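Local coordinates for ChiX (PDB 5OPZ), which is a zinc-dependent L-Ala D-Glu endopeptidase that cleaves peptidoglycan and is required for chitinase secretion by Serratia marcescens, at residues Ile12-Leu22 with Leu37-Ser47. Residues are numbered along the deposited sequence; the frame is centred on the assembly and turned at random. Where two conformers were deposited one is given.
Sequences IRFTARSEENL and LRYSLVPFSVS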
loop_
_atom_site.group_PDB
_atom_site.type_symbol
_atom_site.label_atom_id
_atom_site.label_comp_id
_atom_site.label_asym_id
_atom_site.label_seq_id
_atom_site.Cartn_x
_atom_site.Cartn_y
_atom_site.Cartn_z
ATOM N N ILE A 12 -15.419 -10.596 0.928
ATOM C CA ILE A 12 -15.263 -9.295 0.254
ATOM C C ILE A 12 -13.776 -9.004 0.042
ATOM O O ILE A 12 -13.010 -8.983 0.989
ATOM C CB ILE A 12 -15.893 -8.146 1.039
ATOM C CG1 ILE A 12 -17.396 -8.361 1.130
ATOM C CG2 ILE A 12 -15.588 -6.828 0.357
ATOM C CD1 ILE A 12 -18.053 -7.471 2.165
ATOM N N ARG A 13 -13.371 -8.899 -1.235
ATOM C CA ARG A 13 -11.988 -8.563 -1.612
ATOM C C ARG A 13 -12.063 -7.611 -2.804
ATOM O O ARG A 13 -12.858 -7.817 -3.726
ATOM C CB ARG A 13 -11.181 -9.818 -1.986
ATOM C CG ARG A 13 -10.840 -10.729 -0.847
ATOM C CD ARG A 13 -9.917 -11.850 -1.256
ATOM N NE ARG A 13 -9.561 -12.682 -0.120
ATOM C CZ ARG A 13 -10.230 -13.767 0.291
ATOM N NH1 ARG A 13 -11.366 -14.163 -0.283
ATOM N NH2 ARG A 13 -9.771 -14.457 1.339
ATOM N N PHE A 14 -11.216 -6.573 -2.801
ATOM C CA PHE A 14 -11.160 -5.589 -3.912
ATOM C C PHE A 14 -10.027 -5.872 -4.892
ATOM O O PHE A 14 -9.160 -5.069 -5.155
ATOM C CB PHE A 14 -11.092 -4.132 -3.381
ATOM C CG PHE A 14 -12.379 -3.687 -2.794
ATOM C CD1 PHE A 14 -12.727 -3.992 -1.486
ATOM C CD2 PHE A 14 -13.310 -3.061 -3.620
ATOM C CE1 PHE A 14 -13.976 -3.648 -1.003
ATOM C CE2 PHE A 14 -14.557 -2.698 -3.133
ATOM C CZ PHE A 14 -14.882 -3.012 -1.819
ATOM N N THR A 15 -10.062 -7.068 -5.453
ATOM C CA THR A 15 -9.027 -7.557 -6.357
ATOM C C THR A 15 -8.901 -6.687 -7.565
ATOM O O THR A 15 -7.795 -6.250 -7.899
ATOM C CB THR A 15 -9.309 -9.010 -6.774
ATOM O OG1 THR A 15 -9.480 -9.778 -5.583
ATOM C CG2 THR A 15 -8.189 -9.607 -7.598
ATOM N N ALA A 16 -9.983 -6.499 -8.300
ATOM C CA ALA A 16 -9.900 -5.838 -9.584
ATOM C C ALA A 16 -9.484 -4.363 -9.423
ATOM O O ALA A 16 -8.619 -3.867 -10.184
ATOM C CB ALA A 16 -11.205 -5.965 -10.344
ATOM N N ARG A 17 -10.048 -3.670 -8.426
ATOM C CA ARG A 17 -9.685 -2.307 -8.144
ATOM C C ARG A 17 -8.209 -2.179 -7.830
ATOM O O ARG A 17 -7.536 -1.263 -8.295
ATOM C CB ARG A 17 -10.521 -1.784 -6.997
ATOM C CG ARG A 17 -10.565 -0.288 -6.956
ATOM C CD ARG A 17 -11.497 0.191 -5.869
ATOM N NE ARG A 17 -12.899 -0.102 -6.159
ATOM C CZ ARG A 17 -13.929 0.412 -5.499
ATOM N NH1 ARG A 17 -13.723 1.247 -4.483
ATOM N NH2 ARG A 17 -15.175 0.100 -5.858
ATOM N N SER A 18 -7.704 -3.082 -7.005
ATOM C CA SER A 18 -6.324 -3.048 -6.567
ATOM C C SER A 18 -5.385 -3.321 -7.727
ATOM O O SER A 18 -4.391 -2.629 -7.904
ATOM C CB SER A 18 -6.058 -4.108 -5.517
ATOM O OG SER A 18 -6.717 -3.795 -4.314
ATOM N N GLU A 19 -5.707 -4.331 -8.532
ATOM C CA GLU A 19 -4.871 -4.717 -9.681
ATOM C C GLU A 19 -4.727 -3.561 -10.658
ATOM O O GLU A 19 -3.624 -3.283 -11.162
ATOM C CB GLU A 19 -5.388 -6.030 -10.290
ATOM C CG GLU A 19 -5.237 -7.175 -9.241
ATOM C CD GLU A 19 -5.526 -8.586 -9.709
ATOM O OE1 GLU A 19 -6.200 -8.731 -10.752
ATOM O OE2 GLU A 19 -5.048 -9.532 -9.019
ATOM N N GLU A 20 -5.781 -2.791 -10.845
ATOM C CA GLU A 20 -5.714 -1.675 -11.756
ATOM C C GLU A 20 -4.711 -0.616 -11.241
ATOM O O GLU A 20 -3.872 -0.127 -11.984
ATOM C CB GLU A 20 -7.121 -1.109 -12.018
ATOM C CG GLU A 20 -7.192 0.160 -12.861
ATOM C CD GLU A 20 -6.798 -0.026 -14.330
ATOM O OE1 GLU A 20 -6.626 -1.157 -14.832
ATOM O OE2 GLU A 20 -6.675 0.991 -15.025
ATOM N N ASN A 21 -4.767 -0.320 -9.952
ATOM C CA ASN A 21 -3.907 0.709 -9.356
ATOM C C ASN A 21 -2.483 0.237 -9.083
ATOM O O ASN A 21 -1.575 1.031 -8.757
ATOM C CB ASN A 21 -4.464 1.238 -8.017
ATOM C CG ASN A 21 -5.472 2.363 -8.178
ATOM O OD1 ASN A 21 -5.098 3.488 -8.530
ATOM N ND2 ASN A 21 -6.749 2.095 -7.859
ATOM N N LEU A 22 -2.272 -1.053 -9.218
ATOM C CA LEU A 22 -0.943 -1.630 -9.145
ATOM C C LEU A 22 -0.203 -1.612 -10.481
ATOM O O LEU A 22 0.969 -1.975 -10.524
ATOM C CB LEU A 22 -1.051 -3.092 -8.670
ATOM C CG LEU A 22 -1.299 -3.237 -7.176
ATOM C CD1 LEU A 22 -1.725 -4.657 -6.818
ATOM C CD2 LEU A 22 -0.091 -2.823 -6.376
ATOM N N LEU A 37 -3.886 -9.417 -0.392
ATOM C CA LEU A 37 -5.357 -9.416 -0.616
ATOM C C LEU A 37 -6.007 -10.729 -0.225
ATOM O O LEU A 37 -7.162 -10.748 0.149
ATOM C CB LEU A 37 -5.706 -9.128 -2.072
ATOM C CG LEU A 37 -5.353 -7.719 -2.567
ATOM C CD1 LEU A 37 -5.324 -7.641 -4.082
ATOM C CD2 LEU A 37 -6.399 -6.760 -2.026
ATOM N N ARG A 38 -5.316 -11.836 -0.356
ATOM C CA ARG A 38 -5.854 -13.124 0.040
ATOM C C ARG A 38 -5.912 -13.337 1.516
ATOM O O ARG A 38 -6.756 -14.085 2.003
ATOM C CB ARG A 38 -5.008 -14.242 -0.539
ATOM C CG ARG A 38 -4.782 -14.230 -2.030
ATOM C CD ARG A 38 -6.009 -13.968 -2.837
ATOM N NE ARG A 38 -7.121 -14.827 -2.462
ATOM C CZ ARG A 38 -8.323 -14.757 -3.021
ATOM N NH1 ARG A 38 -8.576 -13.903 -3.995
ATOM N NH2 ARG A 38 -9.295 -15.557 -2.583
ATOM N N TYR A 39 -4.982 -12.740 2.242
ATOM C CA TYR A 39 -4.788 -12.994 3.664
ATOM C C TYR A 39 -5.472 -12.036 4.604
ATOM O O TYR A 39 -5.785 -12.395 5.716
ATOM C CB TYR A 39 -3.309 -12.984 4.033
ATOM C CG TYR A 39 -2.452 -14.064 3.319
ATOM C CD1 TYR A 39 -2.997 -15.280 2.852
ATOM C CD2 TYR A 39 -1.113 -13.840 3.101
ATOM C CE1 TYR A 39 -2.213 -16.229 2.226
ATOM C CE2 TYR A 39 -0.338 -14.759 2.481
ATOM C CZ TYR A 39 -0.895 -15.935 2.034
ATOM O OH TYR A 39 -0.103 -16.828 1.444
ATOM N N SER A 40 -5.636 -10.792 4.180
ATOM C CA SER A 40 -6.184 -9.756 5.052
ATOM C C SER A 40 -7.623 -10.015 5.479
ATOM O O SER A 40 -8.454 -10.326 4.641
ATOM C CB SER A 40 -6.144 -8.420 4.339
ATOM O OG SER A 40 -6.545 -7.387 5.215
ATOM N N LEU A 41 -7.907 -9.871 6.772
ATOM C CA LEU A 41 -9.297 -9.891 7.248
ATOM C C LEU A 41 -10.080 -8.651 6.809
ATOM O O LEU A 41 -11.280 -8.647 6.815
ATOM C CB LEU A 41 -9.344 -10.075 8.791
ATOM C CG LEU A 41 -9.188 -11.484 9.370
ATOM C CD1 LEU A 41 -10.441 -12.294 9.049
ATOM C CD2 LEU A 41 -7.942 -12.220 8.918
ATOM N N VAL A 42 -9.368 -7.586 6.542
ATOM C CA VAL A 42 -9.918 -6.295 6.185
ATOM C C VAL A 42 -9.768 -6.125 4.686
ATOM O O VAL A 42 -8.643 -6.077 4.185
ATOM C CB VAL A 42 -9.121 -5.186 6.915
ATOM C CG1 VAL A 42 -9.614 -3.822 6.490
ATOM C CG2 VAL A 42 -9.255 -5.400 8.403
ATOM N N PRO A 43 -10.867 -5.962 3.965
ATOM C CA PRO A 43 -10.737 -5.631 2.545
ATOM C C PRO A 43 -10.013 -4.308 2.351
ATOM O O PRO A 43 -10.130 -3.405 3.183
ATOM C CB PRO A 43 -12.185 -5.507 2.073
ATOM C CG PRO A 43 -13.005 -6.196 3.104
ATOM C CD PRO A 43 -12.272 -5.885 4.387
ATOM N N PHE A 44 -9.257 -4.203 1.260
ATOM C CA PHE A 44 -8.523 -2.982 0.943
ATOM C C PHE A 44 -8.304 -2.872 -0.533
ATOM O O PHE A 44 -8.330 -3.890 -1.255
ATOM C CB PHE A 44 -7.196 -2.915 1.736
ATOM C CG PHE A 44 -6.142 -3.900 1.275
ATOM C CD1 PHE A 44 -6.065 -5.183 1.823
ATOM C CD2 PHE A 44 -5.181 -3.514 0.374
ATOM C CE1 PHE A 44 -5.077 -6.068 1.425
ATOM C CE2 PHE A 44 -4.191 -4.405 -0.001
ATOM C CZ PHE A 44 -4.140 -5.678 0.514
ATOM N N SER A 45 -8.089 -1.652 -0.980
ATOM C CA SER A 45 -7.607 -1.382 -2.307
ATOM C C SER A 45 -6.320 -0.611 -2.253
ATOM O O SER A 45 -5.880 -0.177 -1.226
ATOM C CB SER A 45 -8.697 -0.664 -3.132
ATOM O OG SER A 45 -8.309 -0.479 -4.493
ATOM N N VAL A 46 -5.712 -0.463 -3.395
ATOM C CA VAL A 46 -4.527 0.378 -3.541
ATOM C C VAL A 46 -5.048 1.718 -4.054
ATOM O O VAL A 46 -5.568 1.794 -5.184
ATOM C CB VAL A 46 -3.519 -0.244 -4.520
ATOM C CG1 VAL A 46 -2.401 0.729 -4.832
ATOM C CG2 VAL A 46 -2.983 -1.540 -3.931
ATOM N N SER A 47 -4.888 2.769 -3.231
ATOM C CA SER A 47 -5.343 4.100 -3.613
ATOM C C SER A 47 -4.349 4.861 -4.466
ATOM O O SER A 47 -4.730 5.697 -5.283
ATOM C CB SER A 47 -5.749 4.935 -2.397
ATOM O OG SER A 47 -4.628 5.260 -1.615
HETATM O O HOH W 1 -10.411 -8.996 2.610
HETATM O O HOH W 2 -8.990 -12.048 2.746
HETATM O O HOH W 3 -9.313 -6.430 -0.646
HETATM O O HOH W 4 -7.368 -11.575 -4.825
#
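Helix 15-21 runs alongside strand 44-46, their axes 6.5 Å apart at closest and inclined by 20°, with the CA atoms of Ser18 and Ser45 nearest each other, while the loop before the helix passes Pro43 and the end of helix 27-39. There Arg13, its chain extended from CG to NE, reaches carbonyls in the last turn of that helix: NH2 donates to Arg38 O (3.1 Å), which lies somewhat out of the guanidinium plane, and NE makes a weak bond to Leu37 O at its edge. Bent at chi2 and chi3, the Arg38 side chain folds back so that its guanidinium stacks on that of Arg13, centres 4.0 Å apart and planes 17° from parallel. The two carbonyls that Arg13 reaches probably ease the repulsion between the stacked charges. Water bridges Arg38 NH1 to Thr15 OG1, and another accepts from the backbone N of both Phe14 and Phe44. Pro43 packs its CG on Ile12 CG2 and turns its CB to the edge of the Phe14 ring (3.9 Å from CD1). Along the helix, Ser18 OG sits beside its own backbone N (chi1 -69°) and donates to Phe14 O (2.9 Å), which also accepts from Ser18 N on the other face of its plane; the hydroxyl thus stays tucked against Ser45 CA, 3.3 Å away. Val46 spreads its two methyls over Asn21 and Leu22, CG1 against Asn21 CB and CG2 4.0 Å from Leu22 CD2. The N-terminal helix thereby packs along 44-48, an outermost strand of the antiparallel sheet that, through Asp79 on adjacent strand 77-82 and His127 on 127-130 beyond it, contributes to the zinc site, completed by His72, of this MD-clan peptidase fold.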